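Local atomic coordinates of ERPP protein (Borrelia burgdorferi, PDB entry 4BOB), a protein that is an outer surface lipoprotein of the Lyme disease spirochaete that binds the complement regulator factor H, a likely means of evading complement. Residues 120-125 and 131-136. Residues are numbered along the deposited sequence; the frame is centred on the assembly and turned at random.
Sequences IITKIE and EHIAFL
The backbone oxygen of A134 accepts the N-H of K123 at 2.7 Å, nearly straight (165° at the hydrogen); the A134 N-H returns the bond to K123 O. This reciprocal pair identifies K123-A134 as an antiparallel hydrogen-bonded pair. E125 and H132 form the next one, less regular, the E125 N-H bond to H132 O being bent to 137°, with I124-I133 a non-hydrogen-bonded pair between them.

On the I124 and I133 face, the two CD1 methyls meet at 3.5 Å. In I133, chi1 near -73° sets CG1 beside the backbone N and leaves CG2 anti to it, where it lies 3.4 Å from T122 CG2, a methyl that also reaches F135 CB. The F135 ring is approached obliquely by I120 CG2, 3.5 Å from its CD2. Helix 156-162 covers part of this face, L156 touching I124 and I133, while T122 OG1 is hydrogen-bonded to A90 and G95.

On the face of K123, E125, H132 and A134, K123 CG packs 3.8 Å from A134 CB, and the E125 carboxylate carbon lies 4.1 Å from the same methyl.

The segment axes run at 145°, antiparallel but markedly twisted. Together with the short connection, the paired register defines a beta hairpin, 119-126 with 131-139, within the large antiparallel sheet of this Borrelia OspE-family protein.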
# COMPACT_ATOMS: atom_id res chain seq x y z
N ILE A 120 3.57 -7.51 -3.62
CA ILE A 120 4.08 -6.42 -2.77
C ILE A 120 4.93 -7.02 -1.69
O ILE A 120 4.57 -8.04 -1.09
CB ILE A 120 2.98 -5.62 -2.06
CG1 ILE A 120 1.91 -5.16 -3.04
CG2 ILE A 120 3.57 -4.41 -1.36
CD1 ILE A 120 2.45 -4.30 -4.16
N ILE A 121 6.04 -6.31 -1.44
CA ILE A 121 7.16 -6.74 -0.60
C ILE A 121 7.58 -5.56 0.28
O ILE A 121 7.99 -4.47 -0.21
CB ILE A 121 8.34 -7.18 -1.48
CG1 ILE A 121 7.95 -8.41 -2.30
CG2 ILE A 121 9.55 -7.50 -0.63
CD1 ILE A 121 8.76 -8.54 -3.58
N THR A 122 7.45 -5.78 1.59
CA THR A 122 7.48 -4.69 2.56
C THR A 122 8.72 -4.73 3.47
O THR A 122 9.21 -5.81 3.82
CB THR A 122 6.22 -4.70 3.45
OG1 THR A 122 5.88 -6.06 3.77
CG2 THR A 122 5.05 -4.03 2.74
N LYS A 123 9.21 -3.55 3.85
CA LYS A 123 10.23 -3.42 4.91
C LYS A 123 9.76 -2.46 6.02
O LYS A 123 8.83 -1.64 5.80
CB LYS A 123 11.59 -2.99 4.33
CG LYS A 123 11.60 -1.67 3.56
CD LYS A 123 13.00 -1.37 3.00
CE LYS A 123 13.00 -0.86 1.55
NZ LYS A 123 14.29 -1.16 0.86
N ILE A 124 10.37 -2.60 7.21
CA ILE A 124 10.23 -1.61 8.29
C ILE A 124 11.23 -0.51 7.97
O ILE A 124 12.33 -0.77 7.50
CB ILE A 124 10.52 -2.15 9.73
CG1 ILE A 124 9.80 -3.47 10.01
CG2 ILE A 124 10.06 -1.16 10.80
CD1 ILE A 124 8.30 -3.38 9.91
N GLU A 125 10.83 0.73 8.19
CA GLU A 125 11.73 1.85 7.95
C GLU A 125 11.37 3.01 8.86
O GLU A 125 10.25 3.51 8.80
CB GLU A 125 11.66 2.31 6.49
CG GLU A 125 12.89 1.95 5.69
CD GLU A 125 12.85 2.54 4.29
OE1 GLU A 125 12.38 3.70 4.13
OE2 GLU A 125 13.30 1.84 3.35
N GLU A 131 8.69 4.49 12.66
CA GLU A 131 8.84 3.31 11.79
C GLU A 131 7.66 3.30 10.84
O GLU A 131 6.54 3.57 11.27
CB GLU A 131 8.88 2.00 12.58
CG GLU A 131 10.12 1.76 13.42
CD GLU A 131 10.23 0.31 13.91
OE1 GLU A 131 9.30 -0.16 14.61
OE2 GLU A 131 11.24 -0.35 13.57
N HIS A 132 7.93 3.02 9.56
CA HIS A 132 6.89 2.85 8.54
C HIS A 132 7.05 1.53 7.85
O HIS A 132 8.13 0.98 7.81
CB HIS A 132 7.02 3.88 7.43
CG HIS A 132 6.67 5.27 7.83
ND1 HIS A 132 7.42 6.00 8.72
CD2 HIS A 132 5.69 6.10 7.39
CE1 HIS A 132 6.89 7.20 8.85
NE2 HIS A 132 5.85 7.29 8.05
N ILE A 133 5.96 1.08 7.25
CA ILE A 133 5.98 -0.04 6.32
C ILE A 133 6.28 0.56 4.94
O ILE A 133 5.53 1.40 4.43
CB ILE A 133 4.62 -0.79 6.33
CG1 ILE A 133 4.45 -1.62 7.62
CG2 ILE A 133 4.45 -1.69 5.11
CD1 ILE A 133 5.50 -2.69 7.86
N ALA A 134 7.40 0.15 4.34
CA ALA A 134 7.79 0.67 3.04
C ALA A 134 7.77 -0.45 2.00
O ALA A 134 8.15 -1.57 2.33
CB ALA A 134 9.18 1.28 3.11
N PHE A 135 7.33 -0.15 0.78
CA PHE A 135 7.35 -1.11 -0.34
C PHE A 135 7.47 -0.37 -1.69
O PHE A 135 7.07 0.79 -1.82
CB PHE A 135 6.09 -2.00 -0.33
CG PHE A 135 4.80 -1.20 -0.35
CD1 PHE A 135 4.27 -0.69 0.82
CD2 PHE A 135 4.14 -0.93 -1.53
CE1 PHE A 135 3.11 0.06 0.82
CE2 PHE A 135 2.99 -0.16 -1.54
CZ PHE A 135 2.47 0.33 -0.36
N LEU A 136 8.02 -1.06 -2.69
CA LEU A 136 8.09 -0.55 -4.07
C LEU A 136 6.78 -0.73 -4.88
O LEU A 136 6.07 -1.74 -4.74
CB LEU A 136 9.23 -1.24 -4.83
CG LEU A 136 10.60 -1.08 -4.18
CD1 LEU A 136 11.65 -1.98 -4.84
CD2 LEU A 136 11.04 0.38 -4.19